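Local coordinates for protein glycerol dehydratase (Clostridium butyricum, PDB 1R9D) that probably dehydrates glycerol without vitamin B12, as a member of the glycyl radical enzyme family, and binds glycerol, at residues Asn160-Ser166 against Ser278-Ser284; Ile321-Arg325 against Tyr336-Gln340; Pro439-Glu443 against Ser524-Asn528. Residues are numbered along the deposited sequence.

Overall arrangement
All three contacts lie within the pyruvate formate lyase-like part of the chain and follow one another in series: each closes before the next opens. Contact 1 is the middle one, its centre about 10 Å from that of contact 2 and about 13 Å from that of contact 3; contacts 2 and 3 are about 23 Å apart centre to centre and do not touch. Ser282 and Met338 join contacts 1 and 2 through their backbones, as Ser166 and Gly440 join contacts 1 and 3. The connected loops thus run from the strand 341-344 side, past the bound glycerol, to the sheet that holds strand 442-443.

Contact 1 of 3, residues Asn160-Ser166 against Ser278-Ser284; sequences NGVGHVS and SNGHSIS. With GOL (glycerol), chain C.
Two loops, one following helix 155-159 and the other helix 260-277, run side by side in the same direction. CA atoms pair Gly161 with Gly280 (3.8 Å), His164 with Ser282 (4.5 Å), Val165 with Ile283 (5.4 Å) and Ser166 with Ser284 (4.9 Å). Asn279 (chi1 p) holds the first end through its amide: Gly161 N donates to Asn279 OD1 (2.8 Å), and Asn279 ND2 to Asn160 OD1 (2.8 Å). The glycines permit this close approach, since a CB on Gly161, Gly163 or Gly280 would clash with the facing loop.

His164 has the largest area covered by the facing loop. Its backbone is left-handed (48/64), its N donates to His281 O (2.8 Å), and its m side chain turns back so that His164 ND1 donates to Val162 O (2.9 Å). Ser282, also left-handed, sets its CB 3.5 Å from the centroid of the His164 ring, a CH-pi contact over the face. This is the glycerol site of the enzyme: His164 NE2 (2.9 Å) and His281 NE2 (2.8 Å) both donate to glycerol O2, and Ser282 OG donates to glycerol O3 (2.8 Å), while Asp447 and Glu435 bind the same molecule.

Val165 carries a single parallel bridge with Ile283: Val165 N donates weakly to Ser282 O (3.3 Å), and Ser284 N to Val165 O (3.1 Å). Val165 CG1 meets Ile283 CD1 at 4.1 Å. Beyond them Ser166, chi1 t, donates its OG to Ser284 O (2.7 Å). Water 1 joins Val162 N (3.0 Å) to Ser278 OG (2.7 Å), and water 2 joins Val162 O (2.8 Å) to His281 N (2.9 Å).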
loop_
_atom_site.group_PDB
_atom_site.type_symbol
_atom_site.label_atom_id
_atom_site.label_comp_id
_atom_site.label_asym_id
_atom_site.label_seq_id
_atom_site.Cartn_x
_atom_site.Cartn_y
_atom_site.Cartn_z
ATOM N N ASN A 160 -10.127 3.332 -17.486
ATOM C CA ASN A 160 -9.280 4.500 -17.664
ATOM C C ASN A 160 -9.139 5.359 -16.414
ATOM O O ASN A 160 -9.592 4.977 -15.331
ATOM C CB ASN A 160 -9.817 5.331 -18.833
ATOM C CG ASN A 160 -9.715 4.594 -20.160
ATOM O OD1 ASN A 160 -8.635 4.513 -20.755
ATOM N ND2 ASN A 160 -10.831 4.031 -20.617
ATOM N N GLY A 161 -8.508 6.517 -16.577
ATOM C CA GLY A 161 -8.286 7.417 -15.460
ATOM C C GLY A 161 -9.553 7.987 -14.855
ATOM O O GLY A 161 -10.643 7.838 -15.410
ATOM N N VAL A 162 -9.404 8.649 -13.710
ATOM C CA VAL A 162 -10.538 9.245 -13.010
ATOM C C VAL A 162 -10.914 10.622 -13.560
ATOM O O VAL A 162 -11.963 10.785 -14.189
ATOM C CB VAL A 162 -10.236 9.363 -11.496
ATOM C CG1 VAL A 162 -11.407 10.045 -10.770
ATOM C CG2 VAL A 162 -9.973 7.980 -10.920
ATOM N N GLY A 163 -10.056 11.612 -13.338
ATOM C CA GLY A 163 -10.358 12.948 -13.816
ATOM C C GLY A 163 -11.504 13.551 -13.019
ATOM O O GLY A 163 -11.490 13.508 -11.786
ATOM N N HIS A 164 -12.488 14.111 -13.723
ATOM C CA HIS A 164 -13.662 14.741 -13.104
ATOM C C HIS A 164 -13.259 15.695 -12.000
ATOM O O HIS A 164 -13.607 15.516 -10.825
ATOM C CB HIS A 164 -14.615 13.672 -12.566
ATOM C CG HIS A 164 -15.268 12.874 -13.646
ATOM N ND1 HIS A 164 -14.564 12.013 -14.461
ATOM C CD2 HIS A 164 -16.539 12.883 -14.115
ATOM C CE1 HIS A 164 -15.372 11.530 -15.388
ATOM N NE2 HIS A 164 -16.575 12.042 -15.200
ATOM N N VAL A 165 -12.549 16.741 -12.396
ATOM C CA VAL A 165 -12.041 17.697 -11.435
ATOM C C VAL A 165 -11.708 19.034 -12.082
ATOM O O VAL A 165 -11.394 19.100 -13.271
ATOM C CB VAL A 165 -10.759 17.107 -10.781
ATOM C CG1 VAL A 165 -9.727 16.819 -11.870
ATOM C CG2 VAL A 165 -10.178 18.059 -9.744
ATOM N N SER A 166 -11.822 20.100 -11.299
ATOM C CA SER A 166 -11.448 21.430 -11.751
ATOM C C SER A 166 -10.382 21.838 -10.738
ATOM O O SER A 166 -10.695 22.103 -9.575
ATOM C CB SER A 166 -12.625 22.400 -11.691
ATOM O OG SER A 166 -12.226 23.681 -12.156
ATOM N N SER A 278 -2.790 11.625 -16.817
ATOM C CA SER A 278 -3.883 10.657 -16.782
ATOM C C SER A 278 -4.917 10.992 -17.846
ATOM O O SER A 278 -5.003 12.135 -18.287
ATOM C CB SER A 278 -4.551 10.675 -15.400
ATOM O OG SER A 278 -5.700 9.842 -15.374
ATOM N N ASN A 279 -5.702 9.998 -18.251
ATOM C CA ASN A 279 -6.721 10.231 -19.267
ATOM C C ASN A 279 -8.139 10.281 -18.706
ATOM O O ASN A 279 -9.105 10.085 -19.432
ATOM C CB ASN A 279 -6.630 9.187 -20.392
ATOM C CG ASN A 279 -7.047 7.800 -19.958
ATOM O OD1 ASN A 279 -7.101 7.488 -18.769
ATOM N ND2 ASN A 279 -7.334 6.944 -20.938
ATOM N N GLY A 280 -8.270 10.527 -17.406
ATOM C CA GLY A 280 -9.614 10.648 -16.871
ATOM C C GLY A 280 -10.175 11.865 -17.586
ATOM O O GLY A 280 -9.439 12.835 -17.807
ATOM N N HIS A 281 -11.445 11.833 -17.985
ATOM C CA HIS A 281 -11.999 12.990 -18.674
ATOM C C HIS A 281 -12.734 13.930 -17.722
ATOM O O HIS A 281 -12.599 13.821 -16.502
ATOM C CB HIS A 281 -12.900 12.570 -19.854
ATOM C CG HIS A 281 -14.049 11.686 -19.479
ATOM N ND1 HIS A 281 -14.093 10.348 -19.802
ATOM C CD2 HIS A 281 -15.212 11.957 -18.838
ATOM C CE1 HIS A 281 -15.233 9.832 -19.378
ATOM N NE2 HIS A 281 -15.929 10.788 -18.790
ATOM N N SER A 282 -13.502 14.854 -18.278
ATOM C CA SER A 282 -14.212 15.838 -17.476
ATOM C C SER A 282 -13.236 16.713 -16.691
ATOM O O SER A 282 -13.490 17.083 -15.546
ATOM C CB SER A 282 -15.218 15.161 -16.539
ATOM O OG SER A 282 -16.323 14.675 -17.288
ATOM N N ILE A 283 -12.093 17.009 -17.309
ATOM C CA ILE A 283 -11.115 17.904 -16.705
ATOM C C ILE A 283 -11.758 19.237 -17.067
ATOM O O ILE A 283 -11.687 19.691 -18.215
ATOM C CB ILE A 283 -9.725 17.765 -17.373
ATOM C CG1 ILE A 283 -9.227 16.326 -17.225
ATOM C CG2 ILE A 283 -8.737 18.734 -16.728
ATOM C CD1 ILE A 283 -9.190 15.813 -15.773
ATOM N N SER A 284 -12.393 19.858 -16.081
ATOM C CA SER A 284 -13.152 21.076 -16.314
ATOM C C SER A 284 -12.600 22.414 -15.871
ATOM O O SER A 284 -12.326 22.627 -14.690
ATOM C CB SER A 284 -14.544 20.895 -15.706
ATOM O OG SER A 284 -15.093 19.647 -16.097
HETATM C C1 GOL C . -20.125 11.756 -19.001
HETATM O O1 GOL C . -21.031 10.929 -18.292
HETATM C C2 GOL C . -19.047 12.334 -18.079
HETATM O O2 GOL C . -18.327 11.274 -17.433
HETATM C C3 GOL C . -19.701 13.231 -17.029
HETATM O O3 GOL C . -18.723 13.842 -16.203
HETATM O O HOH W 1 -6.573 9.137 -12.906
HETATM O O HOH W 2 -13.014 9.808 -16.550
#

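Contact 2 of 3, residues Ile321-Arg325 against Tyr336-Gln340; sequences INKVR and YPMYQ
Helix 329-332 separates these two irregular pieces of chain, whose end-to-end directions differ by 124°; the closest CA pair is Asn322 with Tyr336, 6.3 Å. Residues 321-325 are extended throughout, whereas Tyr336 and Tyr339 both adopt left-handed backbone angles (50/43 and 52/47) and kink the second piece.

Met338, with the largest area covered by the facing segment, has all three chi angles in m, so its thioether folds back over the other segment: Met338 CG lies 3.4 Å from Ile321 O, Met338 SD 3.6 Å from Lys323 CB, and Met338 CE 3.9 Å from Ile321 CG2. Ile321 (m, t) also sends its CD1 to within 3.8 Å of Gln340 OE1, an oxygen hydrogen-bonded to His271. Asn322, chi1 t, bends so that its OD1 accepts from Lys323 N (2.7 Å), and its ND2 sits 3.4 Å from Tyr336 CD2. Lys323 is fully extended, t at every chi, and carries its amine off to Asn279 and His281 of contact 1.

Arg325 is extended from chi2 to chi3, and its NH2 donates to Pro337 O (3.0 Å, 168°) while lying at the edge of the Tyr339 ring, 4.3 Å from Tyr339 CE1. Water 3 joins the backbones, donating to Ile321 O (2.9 Å) and Tyr336 O (2.8 Å). The Tyr339 side chain comes about 3 Å from the bound glycerol and meets edge-to-face Tyr764, the sequence neighbour of Gly763, where the glycyl radical is predicted to form but is absent here. One direct hydrogen bond, one water bridge and a thioether packed on aliphatic carbon imply that side-chain packing does much of the joining beside the glycerol site that Tyr339 reaches.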
loop_
_atom_site.group_PDB
_atom_site.type_symbol
_atom_site.label_atom_id
_atom_site.label_comp_id
_atom_site.label_asym_id
_atom_site.label_seq_id
_atom_site.Cartn_x
_atom_site.Cartn_y
_atom_site.Cartn_z
ATOM N N ILE A 321 -7.839 17.702 -27.870
ATOM C CA ILE A 321 -7.703 16.517 -27.033
ATOM C C ILE A 321 -8.761 15.461 -27.347
ATOM O O ILE A 321 -9.927 15.788 -27.564
ATOM C CB ILE A 321 -7.800 16.908 -25.536
ATOM C CG1 ILE A 321 -6.731 17.959 -25.219
ATOM C CG2 ILE A 321 -7.637 15.673 -24.653
ATOM C CD1 ILE A 321 -6.718 18.430 -23.776
ATOM N N ASN A 322 -8.347 14.197 -27.388
ATOM C CA ASN A 322 -9.271 13.101 -27.650
ATOM C C ASN A 322 -8.874 11.917 -26.780
ATOM O O ASN A 322 -7.788 11.910 -26.194
ATOM C CB ASN A 322 -9.256 12.696 -29.126
ATOM C CG ASN A 322 -10.581 12.094 -29.581
ATOM O OD1 ASN A 322 -11.366 11.597 -28.769
ATOM N ND2 ASN A 322 -10.827 12.123 -30.889
ATOM N N LYS A 323 -9.742 10.913 -26.716
ATOM C CA LYS A 323 -9.517 9.741 -25.877
ATOM C C LYS A 323 -10.181 8.492 -26.439
ATOM O O LYS A 323 -11.404 8.415 -26.510
ATOM C CB LYS A 323 -10.068 10.031 -24.471
ATOM C CG LYS A 323 -10.156 8.837 -23.522
ATOM C CD LYS A 323 -10.795 9.275 -22.198
ATOM C CE LYS A 323 -10.899 8.141 -21.196
ATOM N NZ LYS A 323 -11.491 8.634 -19.913
ATOM N N VAL A 324 -9.380 7.504 -26.832
ATOM C CA VAL A 324 -9.928 6.264 -27.366
ATOM C C VAL A 324 -10.417 5.377 -26.212
ATOM O O VAL A 324 -9.777 5.299 -25.157
ATOM C CB VAL A 324 -8.873 5.501 -28.214
ATOM C CG1 VAL A 324 -7.708 5.056 -27.335
ATOM C CG2 VAL A 324 -9.520 4.312 -28.901
ATOM N N ARG A 325 -11.565 4.733 -26.410
ATOM C CA ARG A 325 -12.157 3.857 -25.401
ATOM C C ARG A 325 -12.564 2.539 -26.053
ATOM O O ARG A 325 -12.737 2.479 -27.271
ATOM C CB ARG A 325 -13.412 4.504 -24.793
ATOM C CG ARG A 325 -13.223 5.911 -24.247
ATOM C CD ARG A 325 -14.494 6.383 -23.533
ATOM N NE ARG A 325 -14.349 7.706 -22.926
ATOM C CZ ARG A 325 -14.383 8.856 -23.594
ATOM N NH1 ARG A 325 -14.562 8.868 -24.909
ATOM N NH2 ARG A 325 -14.237 10.000 -22.940
ATOM N N TYR A 336 -16.597 11.292 -29.600
ATOM C CA TYR A 336 -15.274 11.810 -29.228
ATOM C C TYR A 336 -15.341 12.849 -28.105
ATOM O O TYR A 336 -14.642 13.860 -28.160
ATOM C CB TYR A 336 -14.612 12.490 -30.429
ATOM C CG TYR A 336 -14.408 11.635 -31.658
ATOM C CD1 TYR A 336 -14.826 12.089 -32.909
ATOM C CD2 TYR A 336 -13.732 10.416 -31.592
ATOM C CE1 TYR A 336 -14.572 11.355 -34.069
ATOM C CE2 TYR A 336 -13.473 9.672 -32.752
ATOM C CZ TYR A 336 -13.896 10.153 -33.984
ATOM O OH TYR A 336 -13.634 9.442 -35.141
ATOM N N PRO A 337 -16.161 12.613 -27.064
ATOM C CA PRO A 337 -16.287 13.573 -25.960
ATOM C C PRO A 337 -15.213 13.574 -24.868
ATOM O O PRO A 337 -14.735 12.519 -24.456
ATOM C CB PRO A 337 -17.654 13.229 -25.383
ATOM C CG PRO A 337 -17.641 11.734 -25.467
ATOM C CD PRO A 337 -17.085 11.479 -26.870
ATOM N N MET A 338 -14.856 14.772 -24.404
ATOM C CA MET A 338 -13.887 14.940 -23.319
ATOM C C MET A 338 -14.580 15.580 -22.118
ATOM O O MET A 338 -14.041 15.586 -21.010
ATOM C CB MET A 338 -12.702 15.812 -23.751
ATOM C CG MET A 338 -11.746 15.118 -24.720
ATOM S SD MET A 338 -11.264 13.463 -24.206
ATOM C CE MET A 338 -10.373 13.797 -22.668
ATOM N N TYR A 339 -15.769 16.130 -22.355
ATOM C CA TYR A 339 -16.575 16.764 -21.302
ATOM C C TYR A 339 -15.868 17.831 -20.460
ATOM O O TYR A 339 -15.968 17.824 -19.234
ATOM C CB TYR A 339 -17.127 15.692 -20.355
ATOM C CG TYR A 339 -17.804 14.526 -21.040
ATOM C CD1 TYR A 339 -17.091 13.370 -21.361
ATOM C CD2 TYR A 339 -19.159 14.577 -21.372
ATOM C CE1 TYR A 339 -17.707 12.295 -21.991
ATOM C CE2 TYR A 339 -19.786 13.507 -22.006
ATOM C CZ TYR A 339 -19.059 12.372 -22.312
ATOM O OH TYR A 339 -19.677 11.314 -22.943
ATOM N N GLN A 340 -15.172 18.757 -21.108
ATOM C CA GLN A 340 -14.467 19.815 -20.389
ATOM C C GLN A 340 -15.425 20.985 -20.169
ATOM O O GLN A 340 -15.551 21.876 -21.016
ATOM C CB GLN A 340 -13.247 20.254 -21.204
ATOM C CG GLN A 340 -12.325 19.086 -21.536
ATOM C CD GLN A 340 -11.387 19.383 -22.688
ATOM O OE1 GLN A 340 -10.171 19.480 -22.509
ATOM N NE2 GLN A 340 -11.951 19.529 -23.882
HETATM O O HOH W 3 -12.131 14.728 -29.091
#

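Contact 3 of 3, residues Pro439-Glu443 against Ser524-Asn528; sequences PGKTE and SMVDN
Backbone hydrogen bonding across this contact is one link: Asp527 N donates to Gly440 O at 2.8 Å and 170°. Gly440 is left-handed (74/8), so the chain turns there just ahead of strand 442-443. CA atoms pair Gly440 with Val526 (4.5 Å) and Lys441 with Asp527 (4.8 Å).

Van der Waals packing comes from Val526, chi1 t, whose CG1 lies against the backbone at 3.8 Å from both Lys441 N and Thr442 N; Val526 CA also lies 3.6 Å from Gly440 O.

Of the charged side chains, Asp527 points its CB toward the other segment and brings OD1 to 3.7 Å from Lys441 CE, while the amine of the extended Lys441 forms its salt bridge with Asp424.

With strand 442-443 running parallel to strand 543-551 and Gly440 hydrogen-bonded through its backbone to Ser166, the arrangement ties the loop between helices 520-524 and 529-532 to the turn that leads into strand 442-443 of a mixed sheet in the pyruvate formate lyase-like fold.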
loop_
_atom_site.group_PDB
_atom_site.type_symbol
_atom_site.label_atom_id
_atom_site.label_comp_id
_atom_site.label_asym_id
_atom_site.label_seq_id
_atom_site.Cartn_x
_atom_site.Cartn_y
_atom_site.Cartn_z
ATOM N N PRO A 439 -14.260 24.157 -7.038
ATOM C CA PRO A 439 -12.986 23.892 -7.711
ATOM C C PRO A 439 -11.783 24.079 -6.795
ATOM O O PRO A 439 -11.805 24.919 -5.891
ATOM C CB PRO A 439 -12.982 24.903 -8.858
ATOM C CG PRO A 439 -14.446 25.139 -9.131
ATOM C CD PRO A 439 -15.001 25.230 -7.722
ATOM N N GLY A 440 -10.744 23.287 -7.040
ATOM C CA GLY A 440 -9.518 23.380 -6.265
ATOM C C GLY A 440 -9.549 22.838 -4.849
ATOM O O GLY A 440 -8.585 23.023 -4.107
ATOM N N LYS A 441 -10.632 22.169 -4.469
ATOM C CA LYS A 441 -10.749 21.625 -3.118
ATOM C C LYS A 441 -11.464 20.282 -3.065
ATOM O O LYS A 441 -11.684 19.746 -1.979
ATOM C CB LYS A 441 -11.523 22.596 -2.225
ATOM C CG LYS A 441 -10.909 23.972 -2.057
ATOM C CD LYS A 441 -11.660 24.740 -0.976
ATOM C CE LYS A 441 -11.005 26.082 -0.679
ATOM N NZ LYS A 441 -11.728 26.815 0.403
ATOM N N THR A 442 -11.781 19.718 -4.229
ATOM C CA THR A 442 -12.561 18.481 -4.286
ATOM C C THR A 442 -12.043 17.301 -5.113
ATOM O O THR A 442 -11.423 17.481 -6.159
ATOM C CB THR A 442 -13.974 18.802 -4.849
ATOM O OG1 THR A 442 -14.482 19.989 -4.227
ATOM C CG2 THR A 442 -14.938 17.650 -4.611
ATOM N N GLU A 443 -12.309 16.095 -4.616
ATOM C CA GLU A 443 -12.028 14.848 -5.330
ATOM C C GLU A 443 -13.442 14.257 -5.306
ATOM O O GLU A 443 -13.828 13.574 -4.357
ATOM C CB GLU A 443 -11.054 13.934 -4.578
ATOM C CG GLU A 443 -10.900 12.533 -5.215
ATOM C CD GLU A 443 -10.263 12.552 -6.612
ATOM O OE1 GLU A 443 -10.485 13.522 -7.366
ATOM O OE2 GLU A 443 -9.551 11.584 -6.968
ATOM N N SER A 524 -1.111 18.229 -6.568
ATOM C CA SER A 524 -0.448 19.450 -6.127
ATOM C C SER A 524 -1.299 20.695 -6.332
ATOM O O SER A 524 -1.055 21.725 -5.708
ATOM C CB SER A 524 0.893 19.615 -6.854
ATOM O OG SER A 524 0.704 19.883 -8.235
ATOM N N MET A 525 -2.302 20.597 -7.199
ATOM C CA MET A 525 -3.161 21.736 -7.494
ATOM C C MET A 525 -4.551 21.687 -6.857
ATOM O O MET A 525 -5.450 22.414 -7.276
ATOM C CB MET A 525 -3.286 21.899 -9.012
ATOM C CG MET A 525 -1.944 22.144 -9.690
ATOM S SD MET A 525 -2.074 22.275 -11.479
ATOM C CE MET A 525 -2.286 20.582 -11.912
ATOM N N VAL A 526 -4.723 20.838 -5.848
ATOM C CA VAL A 526 -6.005 20.725 -5.146
ATOM C C VAL A 526 -5.727 20.787 -3.642
ATOM O O VAL A 526 -4.899 20.042 -3.121
ATOM C CB VAL A 526 -6.730 19.411 -5.494
ATOM C CG1 VAL A 526 -8.070 19.344 -4.750
ATOM C CG2 VAL A 526 -6.963 19.341 -6.997
ATOM N N ASP A 527 -6.436 21.676 -2.958
ATOM C CA ASP A 527 -6.233 21.911 -1.533
ATOM C C ASP A 527 -6.130 20.813 -0.501
ATOM O O ASP A 527 -6.855 19.821 -0.508
ATOM C CB ASP A 527 -7.225 22.953 -1.038
ATOM C CG ASP A 527 -6.706 24.357 -1.219
ATOM O OD1 ASP A 527 -7.436 25.317 -0.887
ATOM O OD2 ASP A 527 -5.553 24.494 -1.692
ATOM N N ASN A 528 -5.192 21.058 0.411
ATOM C CA ASN A 528 -4.858 20.190 1.515
ATOM C C ASN A 528 -3.932 19.053 1.096
ATOM O O ASN A 528 -3.248 18.497 1.939
ATOM C CB ASN A 528 -6.126 19.661 2.186
ATOM C CG ASN A 528 -7.021 20.778 2.708
ATOM O OD1 ASN A 528 -6.778 21.960 2.452
ATOM N ND2 ASN A 528 -8.069 20.405 3.434
#